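Side-chain contacts in SusD homolog (Bacteroides thetaiotaomicron, PDB 4MRU), which probably binds mucin O-glycans at the bacterial surface as a SusD-like outer-membrane lipoprotein with a TPR-like helical fold: residues Q44-M49 and M118-D123; E67-Y72 and D77-P82. All blocks are in the same frame, centred on the assembly; numbering follows the deposited sequence.

Contact 1 (Q44-M49 and M118-D123); sequences QFMEAM and MQRVTD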
loop_
_atom_site.group_PDB
_atom_site.type_symbol
_atom_site.label_atom_id
_atom_site.label_comp_id
_atom_site.label_asym_id
_atom_site.label_seq_id
_atom_site.Cartn_x
_atom_site.Cartn_y
_atom_site.Cartn_z
ATOM N N GLN A 44 -9.234 0.643 -10.720
ATOM C CA GLN A 44 -10.513 0.420 -10.008
ATOM C C GLN A 44 -10.494 -0.887 -9.205
ATOM O O GLN A 44 -10.979 -0.941 -8.096
ATOM C CB GLN A 44 -11.713 0.476 -10.962
ATOM C CG GLN A 44 -11.780 -0.671 -11.953
ATOM C CD GLN A 44 -12.889 -0.495 -12.963
ATOM O OE1 GLN A 44 -13.968 0.036 -12.642
ATOM N NE2 GLN A 44 -12.646 -0.949 -14.194
ATOM N N PHE A 45 -9.881 -1.910 -9.756
ATOM C CA PHE A 45 -9.810 -3.210 -9.100
ATOM C C PHE A 45 -8.726 -3.237 -8.035
ATOM O O PHE A 45 -8.982 -3.609 -6.894
ATOM C CB PHE A 45 -9.538 -4.313 -10.102
ATOM C CG PHE A 45 -10.621 -4.478 -11.141
ATOM C CD1 PHE A 45 -11.876 -4.937 -10.767
ATOM C CD2 PHE A 45 -10.391 -4.169 -12.443
ATOM C CE1 PHE A 45 -12.882 -5.058 -11.695
ATOM C CE2 PHE A 45 -11.388 -4.320 -13.406
ATOM C CZ PHE A 45 -12.628 -4.773 -13.025
HETATM N N MSE A 46 -7.509 -2.884 -8.414
HETATM C CA MSE A 46 -6.346 -3.100 -7.522
HETATM C C MSE A 46 -6.319 -2.102 -6.394
HETATM O O MSE A 46 -6.085 -2.455 -5.243
HETATM C CB MSE A 46 -5.077 -3.021 -8.361
HETATM C CG MSE A 46 -3.841 -3.391 -7.581
HETATM SE SE MSE A 46 -2.391 -3.445 -8.928
HETATM C CE MSE A 46 -1.194 -4.608 -7.795
ATOM N N GLU A 47 -6.612 -0.844 -6.696
ATOM C CA GLU A 47 -6.514 0.214 -5.707
ATOM C C GLU A 47 -7.828 0.611 -5.040
ATOM O O GLU A 47 -7.874 0.793 -3.826
ATOM C CB GLU A 47 -5.938 1.454 -6.379
ATOM C CG GLU A 47 -4.534 1.256 -6.861
ATOM C CD GLU A 47 -3.549 1.164 -5.724
ATOM O OE1 GLU A 47 -3.652 1.949 -4.730
ATOM O OE2 GLU A 47 -2.635 0.342 -5.840
ATOM N N ALA A 48 -8.876 0.830 -5.823
ATOM C CA ALA A 48 -10.111 1.367 -5.269
ATOM C C ALA A 48 -10.892 0.272 -4.511
ATOM O O ALA A 48 -11.201 0.402 -3.334
ATOM C CB ALA A 48 -10.965 1.997 -6.374
HETATM N N MSE A 49 -11.106 -0.828 -5.189
HETATM C CA MSE A 49 -11.825 -1.977 -4.596
HETATM C C MSE A 49 -10.951 -2.751 -3.632
HETATM O O MSE A 49 -11.344 -2.978 -2.481
HETATM C CB MSE A 49 -12.290 -2.861 -5.717
HETATM C CG MSE A 49 -13.407 -2.275 -6.537
HETATM SE SE MSE A 49 -13.832 -3.696 -7.827
HETATM C CE MSE A 49 -14.809 -2.674 -9.210
HETATM N N MSE A 118 6.361 -5.460 -8.493
HETATM C CA MSE A 118 6.058 -6.814 -8.089
HETATM C C MSE A 118 6.113 -7.042 -6.583
HETATM O O MSE A 118 5.561 -8.041 -6.094
HETATM C CB MSE A 118 7.044 -7.758 -8.756
HETATM C CG MSE A 118 6.879 -7.793 -10.276
HETATM SE SE MSE A 118 5.055 -8.399 -10.784
HETATM C CE MSE A 118 5.026 -7.806 -12.673
ATOM N N GLN A 119 6.767 -6.163 -5.831
ATOM C CA GLN A 119 6.681 -6.239 -4.362
ATOM C C GLN A 119 5.205 -6.212 -3.925
ATOM O O GLN A 119 4.769 -6.965 -3.032
ATOM C CB GLN A 119 7.493 -5.117 -3.690
ATOM C CG GLN A 119 7.331 -4.977 -2.165
ATOM C CD GLN A 119 6.389 -3.841 -1.830
ATOM O OE1 GLN A 119 6.752 -2.674 -1.946
ATOM N NE2 GLN A 119 5.163 -4.167 -1.451
ATOM N N ARG A 120 4.418 -5.386 -4.585
ATOM C CA ARG A 120 3.008 -5.248 -4.269
ATOM C C ARG A 120 2.275 -6.546 -4.630
ATOM O O ARG A 120 1.432 -7.038 -3.874
ATOM C CB ARG A 120 2.390 -4.078 -5.005
ATOM C CG ARG A 120 2.758 -2.701 -4.464
ATOM C CD ARG A 120 2.737 -1.640 -5.527
ATOM N NE ARG A 120 1.496 -1.667 -6.325
ATOM C CZ ARG A 120 0.360 -1.083 -5.954
ATOM N NH1 ARG A 120 0.259 -0.468 -4.771
ATOM N NH2 ARG A 120 -0.686 -1.177 -6.722
ATOM N N VAL A 121 2.585 -7.099 -5.788
ATOM C CA VAL A 121 1.881 -8.284 -6.253
ATOM C C VAL A 121 2.147 -9.501 -5.368
ATOM O O VAL A 121 1.227 -10.213 -5.013
ATOM C CB VAL A 121 2.245 -8.600 -7.723
ATOM C CG1 VAL A 121 1.523 -9.826 -8.227
ATOM C CG2 VAL A 121 1.899 -7.384 -8.601
ATOM N N THR A 122 3.404 -9.755 -4.991
ATOM C CA THR A 122 3.636 -10.877 -4.102
ATOM C C THR A 122 2.983 -10.617 -2.721
ATOM O O THR A 122 2.503 -11.563 -2.101
ATOM C CB THR A 122 5.117 -11.273 -3.913
ATOM O OG1 THR A 122 5.177 -12.450 -3.080
ATOM C CG2 THR A 122 5.932 -10.201 -3.283
ATOM N N ASP A 123 2.975 -9.383 -2.258
ATOM C CA ASP A 123 2.315 -9.085 -0.975
ATOM C C ASP A 123 0.816 -9.362 -1.001
ATOM O O ASP A 123 0.242 -9.759 0.023
ATOM C CB ASP A 123 2.552 -7.636 -0.536
ATOM C CG ASP A 123 3.950 -7.413 0.036
ATOM O OD1 ASP A 123 4.702 -8.400 0.210
ATOM O OD2 ASP A 123 4.282 -6.239 0.271
HETATM O O HOH W 1 -1.785 1.048 -3.134
#

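Contact 2 (E67-Y72 and D77-P82); sequences EKYSTY and DWLKAP. With EDO (1,2-ethanediol), chain G.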
loop_
_atom_site.group_PDB
_atom_site.type_symbol
_atom_site.label_atom_id
_atom_site.label_comp_id
_atom_site.label_asym_id
_atom_site.label_seq_id
_atom_site.Cartn_x
_atom_site.Cartn_y
_atom_site.Cartn_z
ATOM N N GLU A 67 -21.186 -9.080 -5.670
ATOM C CA GLU A 67 -19.927 -9.815 -5.592
ATOM C C GLU A 67 -18.782 -8.829 -5.575
ATOM O O GLU A 67 -18.210 -8.492 -6.621
ATOM C CB GLU A 67 -19.796 -10.775 -6.768
ATOM C CG GLU A 67 -20.944 -11.758 -6.862
ATOM C CD GLU A 67 -20.787 -12.675 -8.073
ATOM O OE1 GLU A 67 -20.018 -13.661 -8.002
ATOM O OE2 GLU A 67 -21.433 -12.418 -9.093
ATOM N N LYS A 68 -18.419 -8.409 -4.351
ATOM C CA LYS A 68 -17.521 -7.316 -4.132
ATOM C C LYS A 68 -16.288 -7.713 -3.336
ATOM O O LYS A 68 -16.311 -8.589 -2.460
ATOM C CB LYS A 68 -18.236 -6.220 -3.356
ATOM C CG LYS A 68 -19.417 -5.590 -4.045
ATOM C CD LYS A 68 -19.843 -4.289 -3.348
ATOM C CE LYS A 68 -20.461 -4.571 -1.982
ATOM N NZ LYS A 68 -20.986 -3.333 -1.342
ATOM N N TYR A 69 -15.200 -6.999 -3.604
ATOM C CA TYR A 69 -14.012 -7.146 -2.801
ATOM C C TYR A 69 -14.361 -6.860 -1.335
ATOM O O TYR A 69 -13.947 -7.640 -0.441
ATOM C CB TYR A 69 -12.879 -6.221 -3.258
ATOM C CG TYR A 69 -12.087 -6.701 -4.480
ATOM C CD1 TYR A 69 -12.566 -6.535 -5.772
ATOM C CD2 TYR A 69 -10.865 -7.328 -4.319
ATOM C CE1 TYR A 69 -11.820 -6.956 -6.881
ATOM C CE2 TYR A 69 -10.128 -7.774 -5.410
ATOM C CZ TYR A 69 -10.601 -7.594 -6.678
ATOM O OH TYR A 69 -9.827 -8.014 -7.718
ATOM N N SER A 70 -15.147 -5.807 -1.068
ATOM C CA SER A 70 -15.392 -5.374 0.346
ATOM C C SER A 70 -16.163 -6.411 1.185
ATOM O O SER A 70 -16.028 -6.441 2.422
ATOM C CB SER A 70 -16.109 -4.051 0.400
ATOM O OG SER A 70 -17.355 -4.154 -0.227
ATOM N N THR A 71 -16.930 -7.263 0.515
ATOM C CA THR A 71 -17.683 -8.349 1.198
ATOM C C THR A 71 -17.016 -9.729 1.044
ATOM O O THR A 71 -17.606 -10.768 1.388
ATOM C CB THR A 71 -19.159 -8.384 0.746
ATOM O OG1 THR A 71 -19.257 -8.467 -0.680
ATOM C CG2 THR A 71 -19.869 -7.144 1.278
ATOM N N TYR A 72 -15.793 -9.712 0.552
ATOM C CA TYR A 72 -14.887 -10.871 0.461
ATOM C C TYR A 72 -15.292 -11.875 -0.620
ATOM O O TYR A 72 -14.822 -13.014 -0.603
ATOM C CB TYR A 72 -14.731 -11.582 1.832
ATOM C CG TYR A 72 -14.277 -10.716 2.997
ATOM C CD1 TYR A 72 -13.606 -9.528 2.820
ATOM C CD2 TYR A 72 -14.518 -11.118 4.309
ATOM C CE1 TYR A 72 -13.129 -8.804 3.903
ATOM C CE2 TYR A 72 -14.106 -10.362 5.400
ATOM C CZ TYR A 72 -13.419 -9.183 5.189
ATOM O OH TYR A 72 -12.985 -8.452 6.268
ATOM N N ASP A 77 -14.133 -12.799 -12.414
ATOM C CA ASP A 77 -13.322 -12.136 -13.442
ATOM C C ASP A 77 -12.814 -10.745 -12.978
ATOM O O ASP A 77 -11.960 -10.170 -13.599
ATOM C CB ASP A 77 -14.029 -12.128 -14.838
ATOM C CG ASP A 77 -15.301 -11.324 -14.893
ATOM O OD1 ASP A 77 -15.667 -10.685 -13.897
ATOM O OD2 ASP A 77 -15.951 -11.342 -15.973
ATOM N N TRP A 78 -13.291 -10.241 -11.847
ATOM C CA TRP A 78 -12.715 -9.057 -11.245
ATOM C C TRP A 78 -11.401 -9.353 -10.528
ATOM O O TRP A 78 -10.677 -8.423 -10.100
ATOM C CB TRP A 78 -13.694 -8.457 -10.261
ATOM C CG TRP A 78 -14.907 -7.879 -10.861
ATOM C CD1 TRP A 78 -15.342 -8.001 -12.124
ATOM C CD2 TRP A 78 -15.870 -7.071 -10.175
ATOM N NE1 TRP A 78 -16.526 -7.323 -12.293
ATOM C CE2 TRP A 78 -16.861 -6.712 -11.116
ATOM C CE3 TRP A 78 -15.972 -6.593 -8.865
ATOM C CZ2 TRP A 78 -17.964 -5.910 -10.786
ATOM C CZ3 TRP A 78 -17.085 -5.795 -8.533
ATOM C CH2 TRP A 78 -18.051 -5.450 -9.499
ATOM N N LEU A 79 -11.042 -10.632 -10.426
ATOM C CA LEU A 79 -9.742 -11.029 -9.860
ATOM C C LEU A 79 -8.576 -11.007 -10.862
ATOM O O LEU A 79 -7.433 -11.207 -10.491
ATOM C CB LEU A 79 -9.843 -12.450 -9.276
ATOM C CG LEU A 79 -10.668 -12.658 -8.017
ATOM C CD1 LEU A 79 -10.803 -14.169 -7.762
ATOM C CD2 LEU A 79 -10.063 -11.960 -6.825
ATOM N N LYS A 80 -8.881 -10.813 -12.127
ATOM C CA LYS A 80 -7.892 -10.822 -13.174
ATOM C C LYS A 80 -6.870 -9.705 -13.083
ATOM O O LYS A 80 -5.671 -9.950 -13.241
ATOM C CB LYS A 80 -8.595 -10.727 -14.555
ATOM C CG LYS A 80 -7.657 -11.036 -15.695
ATOM C CD LYS A 80 -8.354 -10.990 -17.046
ATOM C CE LYS A 80 -7.415 -11.387 -18.191
ATOM N NZ LYS A 80 -7.010 -10.185 -18.956
ATOM N N ALA A 81 -7.313 -8.480 -12.837
ATOM C CA ALA A 81 -6.444 -7.305 -13.093
ATOM C C ALA A 81 -5.221 -7.186 -12.174
ATOM O O ALA A 81 -4.136 -6.939 -12.660
ATOM C CB ALA A 81 -7.250 -6.015 -13.044
ATOM N N PRO A 82 -5.376 -7.396 -10.850
ATOM C CA PRO A 82 -4.169 -7.232 -10.005
ATOM C C PRO A 82 -3.043 -8.284 -10.180
ATOM O O PRO A 82 -1.970 -8.130 -9.603
ATOM C CB PRO A 82 -4.735 -7.306 -8.580
ATOM C CG PRO A 82 -6.211 -7.057 -8.738
ATOM C CD PRO A 82 -6.559 -7.711 -10.037
HETATM C C1 EDO G . -11.598 -5.415 8.121
HETATM O O1 EDO G . -10.432 -4.868 7.510
HETATM C C2 EDO G . -12.711 -5.542 7.092
HETATM O O2 EDO G . -12.244 -6.191 5.885
#

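Contact 1 (Q44-M49 and M118-D123)
E47 and R120 form a buried salt bridge between helix 40-54 and helix 104-125 of the SusD-like, TPR-related helical fold. The axes of the two short helical segments stay 13.2 Å apart at closest approach and run at 76° to each other, so long side chains span the gap. R120 NH2 gives E47 OE2 a bond of 2.6 Å, with an N-H...O angle of 162°. The acceptor lies at the guanidinium edge, almost in its plane, and is met nearly in line with its C-O bond. R120 NH1 adds a weak bond to the same oxygen at 3.2 Å, so one carboxylate oxygen takes both terminal nitrogens. Carboxylate and guanidinium are nearly coplanar, an arrangement that probably favours the charged forms of both groups in this buried setting.

Selenomethionine M46 comes from the same helix as E47 but meets the guanidinium obliquely, its SE 3.6 Å from R120 NH2. Its chain is fully extended, with CG anti to the backbone N (chi1 -173°), and this reach brings M46 CE to 4.2 Å from V121 CG2. E47 instead bends at chi2, which brings its carboxylate to R120. Farther out, V86 of helix 81-100 touches both M46 and V121, placing a third helix against the apolar side of the junction, while I36 packs on R120. A water at the guanidinium edge completes the polar side, bridging the two charged groups: it lies 2.6 Å from E47 OE1, to which it probably donates, and accepts a bond from R120 NH1 at 3.0 Å.

Contact 2 (E67-Y72 and D77-P82)
A tyrosine hydroxyl closes this contact on a main-chain oxygen: Y69 OH donates to W78 O at 2.6 Å. The donor approaches from above the carbonyl plane, 40° out of it, with a C=O...O angle of 129°. Relative to the tyrosine ring, W78 O lies at the edge, close to its plane. The phenol meets the W78 backbone, and the two side chains cross obliquely, Y69 CE1 lying 4.1 Å from W78 CB. Beyond the bond, two apolar groups lie near the hydroxyl: P82 CG is 3.9 Å from Y69 OH, and L79 CD2 comes to 4.1 Å from the same oxygen.

Y69 starts a type I beta turn that ends at Y72, closed by the bond from Y72 N to Y69 O. This turn belongs to the loop that leads from strand 58-60 toward helix 81-100 of the SusD-like fold. The second segment passes from a 3-10 turn at D77-W78 into that helix, so Y69 ties the loop to the approach to the helix. With CG anti to its carbonyl carbon (chi1 -80°), the Y69 ring extends from the turn toward W78 and L79.

The indole makes a separate contact with the loop. W78 CZ3 comes within 3.5 Å of E67 O, which approaches the ring obliquely. W65 meets the indole edge-to-face, while M49 and C50 of helix 40-54 touch Y69. Away from the W78 junction, Y72 OH lies a doubtful, very short 2.4 Å from O2 of a 1,2-ethanediol, which probably came from the crystallisation liquor and whose O2 lies at the edge of the Y72 ring.

Contact 1 is core, centred about 8 Å from the centre of the chain, and every residue that touches across it is buried. Contact 2, about 17 Å from that centre, mixes buried residues with the partly exposed W78 and the exposed E67. Their chemistry differs accordingly: charge pairing with a bridging water between two helices in contact 1, a neutral phenol-to-backbone bond in contact 2. Helix 81-100 serves both, contact 2 lying at its start and V86 packing against contact 1. Helix 40-54 is shared too: F45 CE1 is 3.6 Å from W78 CG, and M49 O is 3.7 Å from Y69 CB. Contact 2 is nested within the chain loop that contact 1 closes.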